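PDB 6X3B: GDP-6-deoxy-D-mannose reductase, which probably reduces GDP-4-dehydro-6-deoxy-D-mannose to GDP-D-rhamnose with NADPH as hydride donor, serving the synthesis of lipopolysaccharide O-antigen. Local coordinates for residues A81-T84 and E88-R91; Q98-G103 and N149-S154; A193-Q198 and E257-L262. All coordinates share one frame; numbering follows the deposited sequence.

Contact 1. Residues A81-T84 and E88-R91; sequences AGQT and EAFR. With NDP (NADPH dihydro-nicotinamide-adenine-dinucleotide phosphate), chain E.
Where Q83 meets E88 and A89, the loop following strand 76-79 of a Rossmann fold packs on the short helix after it, while its other residues line the cofactor. At A81 the backbone hugs the adenosine ribose, with CA 3.2 Å from NDP O4B. G82 continues along that sugar, its amide N donating to O4B at 3.1 Å; its backbone (phi 163°, psi -172°) lies in a region open essentially to glycine, and the chain passes close to the ribose. Q83 then turns outward. Its CG is anti to the backbone N (chi1 -159°) and the chain bends at the next bond, laying the amide over the second methylene of E88, with Q83 CD 3.5 Å from E88 CG. Neither amide end bonds to the helix segment: OE1 accepts from Y85 N and NE2 pairs with T96 OG1, which fix the rotation of the group. T84 faces back to the cofactor, its OG1 giving a hydrogen bond to NDP O1A at 2.8 Å and also meeting K187. The E88 carboxylate, almost perpendicular to the Q83 amide, is turned instead to R91, held side-on by NE to OE1 (3.0 Å) and by NH2 to OE2 (2.8 Å).

Contact 2. Residues Q98-G103 and N149-S154; sequences QINLLG and NPYAVS. With NDP (NADPH dihydro-nicotinamide-adenine-dinucleotide phosphate), chain E.
N100 and S154 join helix 93-114 to helix 150-169 through one nearly straight hydrogen bond, from N100 ND2 to S154 OG (3.0 Å, 167°), with the hydroxyl lying in the amide plane. The same ND2 passes 4.0 Å from Y151 CD1, approaching the ring obliquely. S154 OG sits between its backbone N and carbonyl carbon (chi1 78°), which lets it reach back to donate to Y151 O at 2.8 Å while accepting from the asparagine. The N100 amide is also anchored by OD1, which takes the backbone N-H of Q83. Y151 stretches its ring toward the cofactor, where OH shares a short hydrogen bond with NDP O2D (2.5 Å), near the ring plane. Further out, N149 caps helix 150-169: its OD1 accepts from A152 N at 2.7 Å, and ND2 is hydrogen-bonded to D127. Both helices also reach the second subunit, where L101 packs on L101 of the other chain, as in the four-helix interface common among short-chain dehydrogenases. Y151 and K155 match the YxxxK signature of that family, and both bind NADPH. With a donor and an acceptor partner each, the buried N100 amide and S154 hydroxyl are satisfied, which probably steadies the turn carrying Y151.

Contact 3. Residues A193-Q198 and E257-L262; sequences ASAARQ and ELIELL
Helices 191-203 and 255-266 run nearly side by side in the same direction where A195 and A196 meet I259 and L262: the axes of the two short segments approach to 10.1 Å and cross at -23°. CA atoms come nearest at A195 with I259 and at A196 with L262, both 6.7 Å apart. Small alanines on one helix receive the branched side chains of the other, and the contact is wholly apolar, with no hydrogen bond between the segments.

L262 does much of the work. Its CG lies beside the backbone N and anti to the carbonyl carbon (chi1 -83°), and the fork that follows straddles the two alanines. L262 CD1 rests 4.0 Å from A195 CB and 3.9 Å from the backbone N of A196, while CD2 reaches A196 CB at 4.1 Å. One turn earlier, I259 presents the CG1 methylene of its longer branch, rather than its methyl ends, to A195 CB at 4.1 Å. The A195 methyl is therefore touched by a leucine branch and an isoleucine branch together.

Other elements close in around the pair. L211 of strand 210-213 packs against both A195 and I259, I313 of helix 306-320 reaches A196, and I199 extends the row along L262. Polar groups are kept off this interface: Q198 NE2 donates to S194 OG at 3.2 Å on another flank of helix 191-203, and R197 forms a salt bridge with D188.

The side chain of A196 is about 14 Å from the bound NADPH, so this is core packing rather than cofactor site. Two helices bedded with a third and a short parallel sheet in the C-terminal half of the chain are consistent with the smaller, substrate-binding domain of extended short-chain dehydrogenases.

In the fold
Along the chain the three contacts come in series, but in space they fall into two regions. Contacts 1 and 2 have centres 7 Å apart and touch: Q83 O packs on the Y151 ring and F90 on N149. Helix 86-91 of contact 1 is followed by helix 93-114 of contact 2, and both contacts touch NADPH, so the loop after strand 76-79 and the two long helices form one wall of the cofactor cleft. Contact 3, centred 25 Å from contact 1 and 30 Å from contact 2, touches neither. It knits helices 191-203 and 255-266 together in the other region, consistent with the split of extended short-chain dehydrogenases into a cofactor-binding domain and a smaller substrate-binding one.

Contact 1. Residues A81-T84 and E88-R91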
loop_
_atom_site.group_PDB
_atom_site.type_symbol
_atom_site.label_atom_id
_atom_site.label_comp_id
_atom_site.label_asym_id
_atom_site.label_seq_id
_atom_site.Cartn_x
_atom_site.Cartn_y
_atom_site.Cartn_z
ATOM N N ALA A 81 13.893 -8.439 -7.086
ATOM C CA ALA A 81 13.220 -9.680 -7.453
ATOM C C ALA A 81 11.710 -9.605 -7.252
ATOM O O ALA A 81 11.215 -9.022 -6.282
ATOM C CB ALA A 81 13.769 -10.844 -6.637
ATOM N N GLY A 82 10.975 -10.234 -8.152
ATOM C CA GLY A 82 9.538 -10.298 -7.994
ATOM C C GLY A 82 8.844 -10.687 -9.283
ATOM O O GLY A 82 9.475 -11.017 -10.289
ATOM N N GLN A 83 7.524 -10.600 -9.220
ATOM C CA GLN A 83 6.639 -10.920 -10.325
ATOM C C GLN A 83 6.358 -9.588 -11.012
ATOM O O GLN A 83 5.725 -8.703 -10.427
ATOM C CB GLN A 83 5.375 -11.591 -9.790
ATOM C CG GLN A 83 4.612 -12.430 -10.843
ATOM C CD GLN A 83 4.254 -11.597 -12.048
ATOM O OE1 GLN A 83 4.979 -11.571 -13.036
ATOM N NE2 GLN A 83 3.147 -10.838 -11.940
ATOM N N THR A 84 6.862 -9.414 -12.227
ATOM C CA THR A 84 6.930 -8.078 -12.806
ATOM C C THR A 84 6.032 -7.907 -14.023
ATOM O O THR A 84 6.100 -6.865 -14.681
ATOM C CB THR A 84 8.368 -7.750 -13.193
ATOM O OG1 THR A 84 8.747 -8.566 -14.317
ATOM C CG2 THR A 84 9.311 -8.040 -12.018
ATOM N N GLU A 88 0.299 -11.329 -15.956
ATOM C CA GLU A 88 0.372 -12.417 -14.985
ATOM C C GLU A 88 -0.277 -12.024 -13.657
ATOM O O GLU A 88 -0.879 -12.861 -12.973
ATOM C CB GLU A 88 1.844 -12.805 -14.772
ATOM C CG GLU A 88 2.103 -13.812 -13.662
ATOM C CD GLU A 88 1.381 -15.125 -13.859
ATOM O OE1 GLU A 88 1.000 -15.451 -15.005
ATOM O OE2 GLU A 88 1.188 -15.834 -12.849
ATOM N N ALA A 89 -0.147 -10.758 -13.266
ATOM C CA ALA A 89 -0.759 -10.319 -12.015
ATOM C C ALA A 89 -2.275 -10.314 -12.134
ATOM O O ALA A 89 -2.977 -10.669 -11.182
ATOM C CB ALA A 89 -0.237 -8.932 -11.626
ATOM N N PHE A 90 -2.807 -9.910 -13.287
ATOM C CA PHE A 90 -4.254 -9.999 -13.465
ATOM C C PHE A 90 -4.715 -11.449 -13.453
ATOM O O PHE A 90 -5.797 -11.760 -12.938
ATOM C CB PHE A 90 -4.671 -9.321 -14.766
ATOM C CG PHE A 90 -4.933 -7.850 -14.630
ATOM C CD1 PHE A 90 -5.947 -7.391 -13.817
ATOM C CD2 PHE A 90 -4.170 -6.932 -15.329
ATOM C CE1 PHE A 90 -6.206 -6.038 -13.704
ATOM C CE2 PHE A 90 -4.419 -5.583 -15.232
ATOM C CZ PHE A 90 -5.454 -5.134 -14.412
ATOM N N ARG A 91 -3.899 -12.352 -14.014
ATOM C CA ARG A 91 -4.265 -13.763 -14.061
ATOM C C ARG A 91 -4.314 -14.375 -12.669
ATOM O O ARG A 91 -5.217 -15.165 -12.368
ATOM C CB ARG A 91 -3.279 -14.538 -14.944
ATOM C CG ARG A 91 -3.747 -15.970 -15.253
ATOM C CD ARG A 91 -2.625 -16.862 -15.807
ATOM N NE ARG A 91 -1.527 -17.050 -14.856
ATOM C CZ ARG A 91 -1.545 -17.917 -13.846
ATOM N NH1 ARG A 91 -2.611 -18.686 -13.643
ATOM N NH2 ARG A 91 -0.504 -18.006 -13.035
HETATM P PA NDP E . 12.404 -9.657 -14.249
HETATM O O1A NDP E . 11.029 -10.234 -14.244
HETATM O O2A NDP E . 13.161 -9.630 -15.534
HETATM O O5B NDP E . 13.290 -10.378 -13.127
HETATM C C5B NDP E . 12.654 -10.807 -11.900
HETATM C C4B NDP E . 13.684 -11.467 -11.017
HETATM O O4B NDP E . 13.058 -11.877 -9.775
HETATM C C3B NDP E . 14.354 -12.725 -11.589
HETATM O O3B NDP E . 15.746 -12.738 -11.299
HETATM C C2B NDP E . 13.607 -13.854 -10.890
HETATM O O2B NDP E . 14.437 -15.007 -10.771
HETATM C C1B NDP E . 13.363 -13.228 -9.524
HETATM N N9A NDP E . 12.261 -13.831 -8.787
HETATM C C8A NDP E . 10.946 -13.890 -9.173
HETATM N N7A NDP E . 10.178 -14.502 -8.308
HETATM C C5A NDP E . 11.040 -14.872 -7.286
HETATM C C6A NDP E . 10.839 -15.556 -6.073
HETATM N N6A NDP E . 9.637 -15.994 -5.707
HETATM N N1A NDP E . 11.912 -15.768 -5.275
HETATM C C2A NDP E . 13.102 -15.312 -5.685
HETATM N N3A NDP E . 13.413 -14.656 -6.801
HETATM C C4A NDP E . 12.328 -14.464 -7.570
HETATM O O3 NDP E . 12.339 -8.163 -13.675
HETATM P PN NDP E . 13.042 -6.818 -14.187
HETATM O O1N NDP E . 14.520 -6.982 -14.070
HETATM O O2N NDP E . 12.471 -6.461 -15.518
HETATM O O5D NDP E . 12.534 -5.765 -13.092
HETATM C C5D NDP E . 13.379 -5.482 -11.952
HETATM C C4D NDP E . 12.613 -4.629 -10.972
HETATM O O4D NDP E . 12.262 -3.376 -11.610
HETATM C C3D NDP E . 11.296 -5.228 -10.456
HETATM O O3D NDP E . 11.099 -4.927 -9.082
HETATM C C2D NDP E . 10.266 -4.547 -11.354
HETATM O O2D NDP E . 8.976 -4.483 -10.765
HETATM C C1D NDP E . 10.874 -3.160 -11.532
HETATM N N1N NDP E . 10.421 -2.495 -12.789
HETATM C C2N NDP E . 10.870 -2.915 -14.012
HETATM C C3N NDP E . 10.588 -2.224 -15.159
HETATM C C7N NDP E . 10.882 -2.874 -16.456
HETATM O O7N NDP E . 10.562 -2.313 -17.509
HETATM N N7N NDP E . 11.489 -4.052 -16.445
HETATM C C4N NDP E . 10.001 -0.859 -15.037
HETATM C C5N NDP E . 9.511 -0.539 -13.687
HETATM C C6N NDP E . 9.539 -1.443 -12.736
HETATM P P2B NDP E . 13.824 -16.259 -11.586
HETATM O O1X NDP E . 14.794 -17.400 -11.371
HETATM O O2X NDP E . 12.460 -16.551 -10.997
HETATM O O3X NDP E . 13.741 -15.842 -13.039
#

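Contact 2. Residues Q98-G103 and N149-S154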
loop_
_atom_site.group_PDB
_atom_site.type_symbol
_atom_site.label_atom_id
_atom_site.label_comp_id
_atom_site.label_asym_id
_atom_site.label_seq_id
_atom_site.Cartn_x
_atom_site.Cartn_y
_atom_site.Cartn_z
ATOM N N GLN A 98 1.650 -12.422 -3.015
ATOM C CA GLN A 98 2.517 -13.270 -2.203
ATOM C C GLN A 98 3.984 -13.025 -2.529
ATOM O O GLN A 98 4.806 -12.838 -1.625
ATOM C CB GLN A 98 2.175 -14.759 -2.403
ATOM C CG GLN A 98 0.739 -15.180 -1.973
ATOM C CD GLN A 98 0.546 -15.157 -0.469
ATOM O OE1 GLN A 98 1.508 -14.987 0.294
ATOM N NE2 GLN A 98 -0.697 -15.305 -0.028
ATOM N N ILE A 99 4.329 -13.039 -3.819
ATOM C CA ILE A 99 5.727 -12.885 -4.221
ATOM C C ILE A 99 6.224 -11.481 -3.890
ATOM O O ILE A 99 7.290 -11.301 -3.287
ATOM C CB ILE A 99 5.892 -13.178 -5.725
ATOM C CG1 ILE A 99 5.535 -14.637 -6.037
ATOM C CG2 ILE A 99 7.315 -12.785 -6.183
ATOM C CD1 ILE A 99 5.622 -14.993 -7.521
ATOM N N ASN A 100 5.467 -10.468 -4.305
ATOM C CA ASN A 100 5.989 -9.115 -4.234
ATOM C C ASN A 100 5.873 -8.523 -2.840
ATOM O O ASN A 100 6.723 -7.712 -2.442
ATOM C CB ASN A 100 5.298 -8.226 -5.252
ATOM C CG ASN A 100 5.714 -8.550 -6.684
ATOM O OD1 ASN A 100 6.609 -9.373 -6.916
ATOM N ND2 ASN A 100 5.061 -7.907 -7.648
ATOM N N LEU A 101 4.863 -8.913 -2.068
ATOM C CA LEU A 101 4.713 -8.338 -0.736
ATOM C C LEU A 101 5.198 -9.296 0.340
ATOM O O LEU A 101 6.077 -8.948 1.137
ATOM C CB LEU A 101 3.249 -7.939 -0.475
ATOM C CG LEU A 101 3.018 -7.338 0.906
ATOM C CD1 LEU A 101 3.821 -6.036 1.042
ATOM C CD2 LEU A 101 1.522 -7.061 1.063
ATOM N N LEU A 102 4.626 -10.504 0.386
ATOM C CA LEU A 102 5.072 -11.467 1.386
ATOM C C LEU A 102 6.515 -11.898 1.128
ATOM O O LEU A 102 7.255 -12.178 2.073
ATOM C CB LEU A 102 4.129 -12.671 1.419
ATOM C CG LEU A 102 2.855 -12.453 2.258
ATOM C CD1 LEU A 102 3.231 -12.141 3.703
ATOM C CD2 LEU A 102 1.999 -11.319 1.717
ATOM N N GLY A 103 6.931 -11.953 -0.139
ATOM C CA GLY A 103 8.326 -12.258 -0.428
ATOM C C GLY A 103 9.261 -11.173 0.084
ATOM O O GLY A 103 10.337 -11.462 0.618
ATOM N N ASN A 149 -3.696 -1.839 -11.330
ATOM C CA ASN A 149 -3.580 -3.262 -11.600
ATOM C C ASN A 149 -2.945 -3.917 -10.382
ATOM O O ASN A 149 -2.328 -3.230 -9.560
ATOM C CB ASN A 149 -2.753 -3.500 -12.875
ATOM C CG ASN A 149 -1.316 -3.079 -12.714
ATOM O OD1 ASN A 149 -0.599 -3.650 -11.924
ATOM N ND2 ASN A 149 -0.899 -2.055 -13.449
ATOM N N PRO A 150 -3.091 -5.236 -10.222
ATOM C CA PRO A 150 -2.561 -5.881 -9.005
ATOM C C PRO A 150 -1.045 -5.821 -8.875
ATOM O O PRO A 150 -0.531 -5.890 -7.755
ATOM C CB PRO A 150 -3.044 -7.336 -9.127
ATOM C CG PRO A 150 -4.126 -7.308 -10.191
ATOM C CD PRO A 150 -3.747 -6.205 -11.119
ATOM N N TYR A 151 -0.303 -5.752 -9.978
ATOM C CA TYR A 151 1.140 -5.540 -9.858
ATOM C C TYR A 151 1.431 -4.181 -9.222
ATOM O O TYR A 151 2.220 -4.082 -8.274
ATOM C CB TYR A 151 1.797 -5.642 -11.226
ATOM C CG TYR A 151 3.166 -5.013 -11.324
ATOM C CD1 TYR A 151 4.314 -5.718 -10.929
ATOM C CD2 TYR A 151 3.322 -3.733 -11.843
ATOM C CE1 TYR A 151 5.582 -5.147 -11.041
ATOM C CE2 TYR A 151 4.582 -3.154 -11.960
ATOM C CZ TYR A 151 5.704 -3.868 -11.561
ATOM O OH TYR A 151 6.946 -3.298 -11.683
ATOM N N ALA A 152 0.772 -3.126 -9.713
ATOM C CA ALA A 152 1.022 -1.803 -9.144
ATOM C C ALA A 152 0.559 -1.739 -7.689
ATOM O O ALA A 152 1.227 -1.121 -6.855
ATOM C CB ALA A 152 0.360 -0.718 -9.993
ATOM N N VAL A 153 -0.558 -2.410 -7.367
ATOM C CA VAL A 153 -1.008 -2.528 -5.979
ATOM C C VAL A 153 0.080 -3.162 -5.115
ATOM O O VAL A 153 0.438 -2.645 -4.049
ATOM C CB VAL A 153 -2.314 -3.344 -5.909
ATOM C CG1 VAL A 153 -2.640 -3.738 -4.460
ATOM C CG2 VAL A 153 -3.489 -2.539 -6.513
ATOM N N SER A 154 0.644 -4.282 -5.580
ATOM C CA SER A 154 1.659 -4.985 -4.798
ATOM C C SER A 154 2.928 -4.158 -4.627
ATOM O O SER A 154 3.569 -4.236 -3.573
ATOM C CB SER A 154 1.982 -6.337 -5.449
ATOM O OG SER A 154 2.831 -6.176 -6.578
HETATM P PA NDP E . 12.404 -9.657 -14.249
HETATM O O1A NDP E . 11.029 -10.234 -14.244
HETATM O O2A NDP E . 13.161 -9.630 -15.534
HETATM O O5B NDP E . 13.290 -10.378 -13.127
HETATM C C5B NDP E . 12.654 -10.807 -11.900
HETATM C C4B NDP E . 13.684 -11.467 -11.017
HETATM O O4B NDP E . 13.058 -11.877 -9.775
HETATM C C3B NDP E . 14.354 -12.725 -11.589
HETATM O O3B NDP E . 15.746 -12.738 -11.299
HETATM C C2B NDP E . 13.607 -13.854 -10.890
HETATM O O2B NDP E . 14.437 -15.007 -10.771
HETATM C C1B NDP E . 13.363 -13.228 -9.524
HETATM N N9A NDP E . 12.261 -13.831 -8.787
HETATM C C8A NDP E . 10.946 -13.890 -9.173
HETATM N N7A NDP E . 10.178 -14.502 -8.308
HETATM C C5A NDP E . 11.040 -14.872 -7.286
HETATM C C6A NDP E . 10.839 -15.556 -6.073
HETATM N N6A NDP E . 9.637 -15.994 -5.707
HETATM N N1A NDP E . 11.912 -15.768 -5.275
HETATM C C2A NDP E . 13.102 -15.312 -5.685
HETATM N N3A NDP E . 13.413 -14.656 -6.801
HETATM C C4A NDP E . 12.328 -14.464 -7.570
HETATM O O3 NDP E . 12.339 -8.163 -13.675
HETATM P PN NDP E . 13.042 -6.818 -14.187
HETATM O O1N NDP E . 14.520 -6.982 -14.070
HETATM O O2N NDP E . 12.471 -6.461 -15.518
HETATM O O5D NDP E . 12.534 -5.765 -13.092
HETATM C C5D NDP E . 13.379 -5.482 -11.952
HETATM C C4D NDP E . 12.613 -4.629 -10.972
HETATM O O4D NDP E . 12.262 -3.376 -11.610
HETATM C C3D NDP E . 11.296 -5.228 -10.456
HETATM O O3D NDP E . 11.099 -4.927 -9.082
HETATM C C2D NDP E . 10.266 -4.547 -11.354
HETATM O O2D NDP E . 8.976 -4.483 -10.765
HETATM C C1D NDP E . 10.874 -3.160 -11.532
HETATM N N1N NDP E . 10.421 -2.495 -12.789
HETATM C C2N NDP E . 10.870 -2.915 -14.012
HETATM C C3N NDP E . 10.588 -2.224 -15.159
HETATM C C7N NDP E . 10.882 -2.874 -16.456
HETATM O O7N NDP E . 10.562 -2.313 -17.509
HETATM N N7N NDP E . 11.489 -4.052 -16.445
HETATM C C4N NDP E . 10.001 -0.859 -15.037
HETATM C C5N NDP E . 9.511 -0.539 -13.687
HETATM C C6N NDP E . 9.539 -1.443 -12.736
HETATM P P2B NDP E . 13.824 -16.259 -11.586
HETATM O O1X NDP E . 14.794 -17.400 -11.371
HETATM O O2X NDP E . 12.460 -16.551 -10.997
HETATM O O3X NDP E . 13.741 -15.842 -13.039
#

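Contact 3. Residues A193-Q198 and E257-L262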
loop_
_atom_site.group_PDB
_atom_site.type_symbol
_atom_site.label_atom_id
_atom_site.label_comp_id
_atom_site.label_asym_id
_atom_site.label_seq_id
_atom_site.Cartn_x
_atom_site.Cartn_y
_atom_site.Cartn_z
ATOM N N ALA A 193 10.598 -2.796 -27.235
ATOM C CA ALA A 193 11.395 -4.012 -27.329
ATOM C C ALA A 193 10.909 -4.889 -28.477
ATOM O O ALA A 193 11.712 -5.432 -29.239
ATOM C CB ALA A 193 11.356 -4.771 -26.000
ATOM N N SER A 194 9.594 -5.020 -28.633
ATOM C CA SER A 194 9.068 -5.835 -29.722
ATOM C C SER A 194 9.395 -5.222 -31.081
ATOM O O SER A 194 9.734 -5.943 -32.028
ATOM C CB SER A 194 7.558 -6.003 -29.560
ATOM O OG SER A 194 6.987 -6.585 -30.717
ATOM N N ALA A 195 9.274 -3.896 -31.196
ATOM C CA ALA A 195 9.589 -3.215 -32.449
ATOM C C ALA A 195 11.044 -3.435 -32.837
ATOM O O ALA A 195 11.348 -3.692 -34.008
ATOM C CB ALA A 195 9.283 -1.712 -32.331
ATOM N N ALA A 196 11.959 -3.337 -31.866
ATOM C CA ALA A 196 13.371 -3.570 -32.159
ATOM C C ALA A 196 13.605 -5.003 -32.616
ATOM O O ALA A 196 14.318 -5.243 -33.599
ATOM C CB ALA A 196 14.231 -3.257 -30.937
ATOM N N ARG A 197 13.029 -5.975 -31.903
ATOM C CA ARG A 197 13.200 -7.367 -32.305
ATOM C C ARG A 197 12.736 -7.571 -33.743
ATOM O O ARG A 197 13.463 -8.137 -34.565
ATOM C CB ARG A 197 12.447 -8.299 -31.351
ATOM C CG ARG A 197 12.649 -9.784 -31.656
ATOM C CD ARG A 197 11.703 -10.657 -30.837
ATOM N NE ARG A 197 10.325 -10.219 -31.005
ATOM C CZ ARG A 197 9.530 -10.618 -31.995
ATOM N NH1 ARG A 197 9.980 -11.481 -32.899
ATOM N NH2 ARG A 197 8.287 -10.154 -32.079
ATOM N N GLN A 198 11.548 -7.057 -34.077
ATOM C CA GLN A 198 11.004 -7.257 -35.414
ATOM C C GLN A 198 11.838 -6.556 -36.479
ATOM O O GLN A 198 11.995 -7.070 -37.590
ATOM C CB GLN A 198 9.561 -6.775 -35.453
ATOM C CG GLN A 198 8.621 -7.715 -34.722
ATOM C CD GLN A 198 7.173 -7.314 -34.885
ATOM O OE1 GLN A 198 6.573 -7.531 -35.937
ATOM N NE2 GLN A 198 6.610 -6.698 -33.847
ATOM N N GLU A 257 7.524 8.068 -32.694
ATOM C CA GLU A 257 8.819 8.658 -33.014
ATOM C C GLU A 257 9.965 7.737 -32.621
ATOM O O GLU A 257 10.979 7.677 -33.322
ATOM C CB GLU A 257 8.962 10.020 -32.336
ATOM C CG GLU A 257 8.079 11.097 -32.977
ATOM C CD GLU A 257 8.184 12.453 -32.289
ATOM O OE1 GLU A 257 9.121 12.651 -31.488
ATOM O OE2 GLU A 257 7.321 13.319 -32.555
ATOM N N LEU A 258 9.832 7.005 -31.510
ATOM C CA LEU A 258 10.852 6.012 -31.180
ATOM C C LEU A 258 10.911 4.908 -32.230
ATOM O O LEU A 258 12.003 4.484 -32.627
ATOM C CB LEU A 258 10.592 5.418 -29.800
ATOM C CG LEU A 258 10.701 6.405 -28.647
ATOM C CD1 LEU A 258 10.454 5.723 -27.313
ATOM C CD2 LEU A 258 12.091 6.996 -28.690
ATOM N N ILE A 259 9.751 4.424 -32.692
ATOM C CA ILE A 259 9.746 3.393 -33.733
ATOM C C ILE A 259 10.406 3.909 -35.006
ATOM O O ILE A 259 11.187 3.198 -35.654
ATOM C CB ILE A 259 8.315 2.903 -34.011
ATOM C CG1 ILE A 259 7.796 2.063 -32.848
ATOM C CG2 ILE A 259 8.266 2.068 -35.297
ATOM C CD1 ILE A 259 6.280 1.819 -32.933
ATOM N N GLU A 260 10.097 5.151 -35.390
ATOM C CA GLU A 260 10.731 5.745 -36.559
ATOM C C GLU A 260 12.244 5.848 -36.381
ATOM O O GLU A 260 13.002 5.588 -37.324
ATOM C CB GLU A 260 10.120 7.115 -36.845
ATOM C CG GLU A 260 8.728 7.010 -37.507
ATOM C CD GLU A 260 8.016 8.341 -37.579
ATOM O OE1 GLU A 260 7.842 8.874 -38.703
ATOM O OE2 GLU A 260 7.631 8.857 -36.506
ATOM N N LEU A 261 12.704 6.218 -35.179
ATOM C CA LEU A 261 14.143 6.296 -34.941
ATOM C C LEU A 261 14.788 4.914 -34.981
ATOM O O LEU A 261 15.921 4.772 -35.454
ATOM C CB LEU A 261 14.426 6.996 -33.607
ATOM C CG LEU A 261 15.898 7.240 -33.242
ATOM C CD1 LEU A 261 16.601 8.011 -34.350
ATOM C CD2 LEU A 261 16.017 8.000 -31.908
ATOM N N LEU A 262 14.089 3.881 -34.506
ATOM C CA LEU A 262 14.608 2.523 -34.648
ATOM C C LEU A 262 14.803 2.159 -36.120
ATOM O O LEU A 262 15.857 1.652 -36.509
ATOM C CB LEU A 262 13.673 1.521 -33.974
ATOM C CG LEU A 262 13.786 1.291 -32.463
ATOM C CD1 LEU A 262 12.573 0.470 -32.006
ATOM C CD2 LEU A 262 15.074 0.582 -32.090
#